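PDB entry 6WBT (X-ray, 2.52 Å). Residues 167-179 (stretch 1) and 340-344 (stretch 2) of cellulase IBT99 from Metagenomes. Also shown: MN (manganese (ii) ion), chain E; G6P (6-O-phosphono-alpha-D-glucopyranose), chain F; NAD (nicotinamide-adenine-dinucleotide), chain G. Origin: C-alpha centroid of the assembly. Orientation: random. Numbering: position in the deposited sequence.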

ATOM      1  N   ILE A 167       2.672  24.063 -12.676  1.00 44.90           N
ATOM      2  CA  ILE A 167       3.373  24.772 -11.615  1.00 41.79           C
ATOM      3  C   ILE A 167       4.447  23.860 -11.037  1.00 42.21           C
ATOM      4  O   ILE A 167       4.287  22.636 -10.979  1.00 44.22           O
ATOM      5  CB  ILE A 167       2.394  25.248 -10.514  1.00 39.32           C
ATOM      6  CG1 ILE A 167       3.114  26.092  -9.458  1.00 37.15           C
ATOM      7  CG2 ILE A 167       1.684  24.064  -9.871  1.00 36.41           C
ATOM      8  CD1 ILE A 167       2.211  26.573  -8.343  1.00 33.63           C
ATOM      9  N   ILE A 168       5.560  24.465 -10.626  1.00 40.09           N
ATOM     10  CA  ILE A 168       6.652  23.753  -9.973  1.00 40.39           C
ATOM     11  C   ILE A 168       7.069  24.554  -8.748  1.00 39.69           C
ATOM     12  O   ILE A 168       7.517  25.702  -8.870  1.00 40.68           O
ATOM     13  CB  ILE A 168       7.846  23.526 -10.917  1.00 40.72           C
ATOM     14  CG1 ILE A 168       9.094  23.134 -10.119  1.00 43.78           C
ATOM     15  CG2 ILE A 168       8.096  24.750 -11.791  1.00 39.43           C
ATOM     16  CD1 ILE A 168      10.302  22.845 -10.979  1.00 46.76           C
ATOM     17  N   ASN A 169       6.917  23.957  -7.570  1.00 37.68           N
ATOM     18  CA  ASN A 169       7.248  24.602  -6.307  1.00 38.85           C
ATOM     19  C   ASN A 169       8.654  24.199  -5.884  1.00 39.78           C
ATOM     20  O   ASN A 169       8.967  23.005  -5.812  1.00 39.61           O
ATOM     21  CB  ASN A 169       6.236  24.225  -5.226  1.00 40.08           C
ATOM     22  CG  ASN A 169       4.803  24.479  -5.657  1.00 41.47           C
ATOM     23  OD1 ASN A 169       4.279  25.580  -5.493  1.00 41.98           O
ATOM     24  ND2 ASN A 169       4.163  23.457  -6.214  1.00 40.30           N
ATOM     25  N   ILE A 170       9.495  25.193  -5.601  1.00 41.29           N
ATOM     26  CA  ILE A 170      10.894  24.974  -5.267  1.00 44.83           C
ATOM     27  C   ILE A 170      11.223  25.728  -3.982  1.00 48.95           C
ATOM     28  O   ILE A 170      10.388  26.430  -3.413  1.00 48.02           O
ATOM     29  CB  ILE A 170      11.839  25.403  -6.409  1.00 42.60           C
ATOM     30  CG1 ILE A 170      11.633  26.881  -6.743  1.00 42.68           C
ATOM     31  CG2 ILE A 170      11.621  24.535  -7.639  1.00 42.44           C
ATOM     32  CD1 ILE A 170      12.593  27.411  -7.786  1.00 43.88           C
ATOM     33  N   CYS A 171      12.467  25.573  -3.532  1.00 54.06           N
ATOM     34  CA  CYS A 171      12.950  26.220  -2.320  1.00 57.39           C
ATOM     35  C   CYS A 171      14.466  26.314  -2.395  1.00 58.93           C
ATOM     36  O   CYS A 171      15.127  25.422  -2.930  1.00 57.89           O
ATOM     37  CB  CYS A 171      12.525  25.449  -1.066  1.00 59.54           C
ATOM     38  SG  CYS A 171      13.227  26.075   0.476  1.00 62.61           S
ATOM     39  N   ASP A 172      15.009  27.402  -1.850  1.00 62.60           N
ATOM     40  CA  ASP A 172      16.444  27.651  -1.895  1.00 63.44           C
ATOM     41  C   ASP A 172      17.156  27.321  -0.588  1.00 61.43           C
ATOM     42  O   ASP A 172      18.380  27.462  -0.516  1.00 59.53           O
ATOM     43  CB  ASP A 172      16.718  29.112  -2.274  1.00 66.59           C
ATOM     44  CG  ASP A 172      16.447  30.076  -1.135  1.00 70.46           C
ATOM     45  OD1 ASP A 172      15.512  29.826  -0.348  1.00 71.93           O
ATOM     46  OD2 ASP A 172      17.171  31.087  -1.024  1.00 72.32           O
HETATM   47  N   MSE A 173      16.429  26.894   0.440  1.00 59.08           N
HETATM   48  CA  MSE A 173      17.052  26.534   1.713  1.00 59.82           C
HETATM   49  C   MSE A 173      18.006  25.336   1.585  1.00 59.16           C
HETATM   50  O   MSE A 173      19.105  25.376   2.139  1.00 61.28           O
HETATM   51  CB  MSE A 173      15.986  26.254   2.779  1.00 59.53           C
HETATM   52  CG  MSE A 173      16.542  26.050   4.182  1.00 61.84           C
HETATM   53 SE   MSE A 173      17.313  27.675   4.940  0.58 64.89          SE
HETATM   54  CE  MSE A 173      19.197  27.189   4.859  1.00 62.78           C
ATOM     55  N   PRO A 174      17.608  24.269   0.873  1.00 57.12           N
ATOM     56  CA  PRO A 174      18.588  23.202   0.608  1.00 57.40           C
ATOM     57  C   PRO A 174      19.762  23.676  -0.231  1.00 56.78           C
ATOM     58  O   PRO A 174      20.896  23.241  -0.004  1.00 57.38           O
ATOM     59  CB  PRO A 174      17.756  22.134  -0.118  1.00 57.39           C
ATOM     60  CG  PRO A 174      16.357  22.395   0.304  1.00 56.95           C
ATOM     61  CD  PRO A 174      16.265  23.882   0.401  1.00 56.42           C
ATOM     62  N   VAL A 175      19.518  24.570  -1.192  1.00 59.69           N
ATOM     63  CA  VAL A 175      20.605  25.079  -2.024  1.00 60.64           C
ATOM     64  C   VAL A 175      21.541  25.957  -1.201  1.00 61.78           C
ATOM     65  O   VAL A 175      22.759  25.963  -1.420  1.00 61.43           O
ATOM     66  CB  VAL A 175      20.036  25.838  -3.238  1.00 63.24           C
ATOM     67  CG1 VAL A 175      21.145  26.160  -4.231  1.00 66.00           C
ATOM     68  CG2 VAL A 175      18.934  25.027  -3.902  1.00 61.25           C
ATOM     69  N   GLU A 176      20.993  26.710  -0.244  1.00 62.87           N
ATOM     70  CA  GLU A 176      21.835  27.517   0.634  1.00 64.18           C
ATOM     71  C   GLU A 176      22.670  26.639   1.556  1.00 60.86           C
ATOM     72  O   GLU A 176      23.817  26.976   1.872  1.00 62.72           O
ATOM     73  CB  GLU A 176      20.973  28.485   1.444  1.00 66.69           C
ATOM     74  CG  GLU A 176      20.496  29.693   0.657  1.00 71.89           C
ATOM     75  CD  GLU A 176      21.555  30.773   0.548  1.00 77.09           C
ATOM     76  OE1 GLU A 176      21.435  31.794   1.256  1.00 80.15           O
ATOM     77  OE2 GLU A 176      22.512  30.599  -0.235  1.00 77.99           O
ATOM     78  N   ILE A 177      22.111  25.513   2.004  1.00 55.33           N
ATOM     79  CA  ILE A 177      22.896  24.560   2.781  1.00 53.15           C
ATOM     80  C   ILE A 177      23.991  23.951   1.916  1.00 54.71           C
ATOM     81  O   ILE A 177      25.118  23.732   2.378  1.00 55.64           O
ATOM     82  CB  ILE A 177      21.980  23.479   3.386  1.00 50.55           C
ATOM     83  CG1 ILE A 177      21.014  24.096   4.398  1.00 48.35           C
ATOM     84  CG2 ILE A 177      22.802  22.386   4.051  1.00 49.81           C
ATOM     85  CD1 ILE A 177      20.047  23.102   5.003  1.00 45.55           C
ATOM     86  N   GLU A 178      23.684  23.680   0.644  1.00 55.30           N
ATOM     87  CA  GLU A 178      24.697  23.162  -0.269  1.00 56.51           C
ATOM     88  C   GLU A 178      25.799  24.181  -0.522  1.00 57.65           C
ATOM     89  O   GLU A 178      26.937  23.800  -0.817  1.00 57.49           O
ATOM     90  CB  GLU A 178      24.047  22.739  -1.587  1.00 57.37           C
ATOM     91  CG  GLU A 178      23.166  21.505  -1.469  1.00 56.21           C
ATOM     92  CD  GLU A 178      22.494  21.134  -2.774  1.00 56.90           C
ATOM     93  OE1 GLU A 178      22.172  22.047  -3.563  1.00 58.38           O
ATOM     94  OE2 GLU A 178      22.292  19.925  -3.014  1.00 56.02           O
ATOM     95  N   ALA A 179      25.485  25.474  -0.415  1.00 58.12           N
ATOM     96  CA  ALA A 179      26.519  26.495  -0.535  1.00 60.52           C
ATOM     97  C   ALA A 179      27.485  26.436   0.642  1.00 61.75           C
ATOM     98  O   ALA A 179      28.692  26.645   0.473  1.00 64.06           O
ATOM     99  CB  ALA A 179      25.883  27.881  -0.640  1.00 47.70           C
ATOM    100  N   GLN A 340      17.258  18.907  -9.669  1.00 51.52           N
ATOM    101  CA  GLN A 340      17.034  19.844  -8.578  1.00 51.91           C
ATOM    102  C   GLN A 340      16.134  19.211  -7.526  1.00 51.69           C
ATOM    103  O   GLN A 340      15.446  18.218  -7.780  1.00 53.11           O
ATOM    104  CB  GLN A 340      16.402  21.152  -9.077  1.00 51.15           C
ATOM    105  CG  GLN A 340      17.175  21.841 -10.191  1.00 51.23           C
ATOM    106  CD  GLN A 340      18.530  22.352  -9.740  1.00 50.83           C
ATOM    107  OE1 GLN A 340      18.782  22.518  -8.546  1.00 49.71           O
ATOM    108  NE2 GLN A 340      19.413  22.603 -10.699  1.00 51.67           N
ATOM    109  N   LEU A 341      16.145  19.807  -6.336  1.00 50.70           N
ATOM    110  CA  LEU A 341      15.291  19.372  -5.232  1.00 51.13           C
ATOM    111  C   LEU A 341      14.006  20.189  -5.287  1.00 52.83           C
ATOM    112  O   LEU A 341      13.963  21.335  -4.833  1.00 54.95           O
ATOM    113  CB  LEU A 341      16.004  19.544  -3.895  1.00 50.83           C
ATOM    114  CG  LEU A 341      17.408  18.950  -3.761  1.00 51.87           C
ATOM    115  CD1 LEU A 341      17.955  19.189  -2.363  1.00 51.76           C
ATOM    116  CD2 LEU A 341      17.410  17.468  -4.092  1.00 52.77           C
ATOM    117  N   VAL A 342      12.952  19.600  -5.847  1.00 51.79           N
ATOM    118  CA  VAL A 342      11.678  20.279  -6.025  1.00 50.99           C
ATOM    119  C   VAL A 342      10.618  19.569  -5.190  1.00 47.77           C
ATOM    120  O   VAL A 342      10.843  18.491  -4.638  1.00 45.94           O
ATOM    121  CB  VAL A 342      11.253  20.345  -7.503  1.00 53.13           C
ATOM    122  CG1 VAL A 342      12.366  20.943  -8.349  1.00 54.42           C
ATOM    123  CG2 VAL A 342      10.887  18.965  -7.998  1.00 53.25           C
ATOM    124  N   ILE A 343       9.448  20.194  -5.111  1.00 47.02           N
ATOM    125  CA  ILE A 343       8.327  19.688  -4.327  1.00 45.53           C
ATOM    126  C   ILE A 343       7.325  19.075  -5.296  1.00 45.71           C
ATOM    127  O   ILE A 343       6.735  19.779  -6.124  1.00 47.66           O
ATOM    128  CB  ILE A 343       7.685  20.797  -3.486  1.00 44.91           C
ATOM    129  CG1 ILE A 343       8.755  21.520  -2.666  1.00 43.74           C
ATOM    130  CG2 ILE A 343       6.609  20.222  -2.579  1.00 45.56           C
ATOM    131  CD1 ILE A 343       8.236  22.712  -1.905  1.00 43.68           C
ATOM    132  N   VAL A 344       7.128  17.766  -5.194  1.00 42.54           N
ATOM    133  CA  VAL A 344       6.241  17.043  -6.104  1.00 42.07           C
ATOM    134  C   VAL A 344       5.259  16.227  -5.278  1.00 42.36           C
ATOM    135  O   VAL A 344       5.518  15.912  -4.105  1.00 41.29           O
ATOM    136  CB  VAL A 344       7.034  16.131  -7.069  1.00 41.89           C
ATOM    137  CG1 VAL A 344       7.879  16.964  -8.015  1.00 42.74           C
ATOM    138  CG2 VAL A 344       7.900  15.160  -6.283  1.00 40.13           C
TER
HETATM  139 MN    MN E 501      12.082  27.835   1.686  1.00 59.69          MN
HETATM  140  C1  G6P F 502      15.761  30.804   3.070  1.00 91.49           C
HETATM  141  C2  G6P F 502      14.447  30.076   3.342  1.00 90.50           C
HETATM  142  C3  G6P F 502      13.265  31.036   3.279  1.00 89.51           C
HETATM  143  C4  G6P F 502      13.524  32.256   4.155  1.00 88.54           C
HETATM  144  C5  G6P F 502      14.856  32.883   3.763  1.00 88.09           C
HETATM  145  C6  G6P F 502      15.169  34.144   4.563  1.00 84.11           C
HETATM  146  O1  G6P F 502      15.779  31.266   1.715  1.00 92.79           O
HETATM  147  O2  G6P F 502      14.267  29.037   2.374  1.00 90.32           O
HETATM  148  O3  G6P F 502      12.079  30.367   3.719  1.00 89.80           O
HETATM  149  O4  G6P F 502      12.469  33.209   3.985  1.00 88.53           O
HETATM  150  O5  G6P F 502      15.894  31.920   3.951  1.00 90.46           O
HETATM  151  O6  G6P F 502      14.070  34.509   5.394  1.00 80.37           O
HETATM  152  P   G6P F 502      14.031  35.969   6.069  1.00 77.48           P
HETATM  153  O1P G6P F 502      13.497  35.721   7.458  1.00 77.80           O
HETATM  154  O2P G6P F 502      13.121  36.772   5.170  1.00 77.65           O
HETATM  155  O3P G6P F 502      15.473  36.415   6.033  1.00 76.76           O
HETATM  156  PA  NAD G 503       7.947  41.446   0.489  1.00 60.71           P
HETATM  157  O1A NAD G 503       6.882  41.582   1.525  1.00 60.66           O
HETATM  158  O2A NAD G 503       9.120  42.367   0.564  1.00 60.79           O
HETATM  159  O5B NAD G 503       7.273  41.555  -0.966  1.00 59.49           O
HETATM  160  C5B NAD G 503       6.181  40.660  -1.315  1.00 58.93           C
HETATM  161  C4B NAD G 503       5.388  41.262  -2.450  1.00 58.74           C
HETATM  162  O4B NAD G 503       4.258  40.406  -2.768  1.00 58.72           O
HETATM  163  C3B NAD G 503       4.789  42.655  -2.191  1.00 58.92           C
HETATM  164  O3B NAD G 503       5.087  43.514  -3.284  1.00 58.79           O
HETATM  165  C2B NAD G 503       3.283  42.376  -2.127  1.00 59.17           C
HETATM  166  O2B NAD G 503       2.475  43.491  -2.434  1.00 58.27           O
HETATM  167  C1B NAD G 503       3.183  41.237  -3.132  1.00 59.38           C
HETATM  168  N9A NAD G 503       1.939  40.479  -3.056  1.00 60.57           N
HETATM  169  C8A NAD G 503       1.232  40.171  -1.921  1.00 61.63           C
HETATM  170  N7A NAD G 503       0.142  39.484  -2.155  1.00 62.42           N
HETATM  171  C5A NAD G 503       0.118  39.337  -3.534  1.00 61.78           C
HETATM  172  C6A NAD G 503      -0.793  38.704  -4.401  1.00 61.66           C
HETATM  173  N6A NAD G 503      -1.895  38.083  -3.990  1.00 62.06           N
HETATM  174  N1A NAD G 503      -0.524  38.744  -5.728  1.00 61.36           N
HETATM  175  C2A NAD G 503       0.586  39.374  -6.135  1.00 61.28           C
HETATM  176  N3A NAD G 503       1.511  40.001  -5.413  1.00 61.17           N
HETATM  177  C4A NAD G 503       1.219  39.949  -4.103  1.00 61.40           C
HETATM  178  O3  NAD G 503       8.484  39.936   0.491  1.00 63.16           O
HETATM  179  PN  NAD G 503       9.959  39.312   0.409  1.00 64.77           P
HETATM  180  O1N NAD G 503      10.666  39.891  -0.771  1.00 65.78           O
HETATM  181  O2N NAD G 503      10.606  39.420   1.750  1.00 64.49           O
HETATM  182  O5D NAD G 503       9.604  37.778   0.115  1.00 65.09           O
HETATM  183  C5D NAD G 503       8.747  37.489  -1.018  1.00 64.02           C
HETATM  184  C4D NAD G 503       8.323  36.043  -0.964  1.00 63.82           C
HETATM  185  O4D NAD G 503       9.462  35.204  -1.264  1.00 64.07           O
HETATM  186  C3D NAD G 503       7.811  35.548   0.397  1.00 64.18           C
HETATM  187  O3D NAD G 503       6.636  34.770   0.212  1.00 65.01           O
HETATM  188  C2D NAD G 503       8.985  34.680   0.859  1.00 63.47           C
HETATM  189  O2D NAD G 503       8.666  33.742   1.874  1.00 62.16           O
HETATM  190  C1D NAD G 503       9.386  34.038  -0.463  1.00 65.22           C
HETATM  191  N1N NAD G 503      10.733  33.404  -0.404  1.00 67.80           N
HETATM  192  C2N NAD G 503      10.841  32.039  -0.374  1.00 69.46           C
HETATM  193  C3N NAD G 503      12.084  31.430  -0.292  1.00 71.34           C
HETATM  194  C7N NAD G 503      12.137  29.924  -0.320  1.00 73.81           C
HETATM  195  O7N NAD G 503      12.985  29.337   0.345  1.00 75.16           O
HETATM  196  N7N NAD G 503      11.273  29.292  -1.103  1.00 74.43           N
HETATM  197  C4N NAD G 503      13.222  32.226  -0.208  1.00 70.34           C
HETATM  198  C5N NAD G 503      13.101  33.598  -0.275  1.00 69.07           C
HETATM  199  C6N NAD G 503      11.851  34.166  -0.376  1.00 67.87           C

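A single hydrogen bond joins these two strands, which run at 119° to each other, too oblique for a regular antiparallel ladder. Ile343 N donates to Asn169 O at 2.9 Å with an N-H...acceptor angle of 155°, so the one polar link is short and reasonably straight even though the strands soon diverge. Where they come near, the CA atoms of Ile170 and Val342 lie 4.8 Å apart.

Apolar packing does most of the remaining work. Val342 is the hub: its CG1 lies 3.7 Å from Ile170 CG2 and 3.8 Å from Ile168 CD1, so one methyl serves two isoleucines. Ile168 leaves its backbone sideways, and its extended t,t chain carries CD1 back to the valine. On the other face Asn169 sits beside Ile343, their CB atoms 4.1 Å apart; the amide's OD1 is satisfied elsewhere in the structure.

Past the strand, the chain turns into a helix, and Met173 N donates to Cys171 SG at 3.3 Å, capping its start. The Cys171 SG also binds manganese, 2.4 Å from MN. In the first turn of the helix, Pro174 points toward the second strand and sets its CB 3.7 Å from Leu341 CD1. The rule is economical: one backbone bond sits at the crossing, and apolar side chains, most of them branched, pack around it.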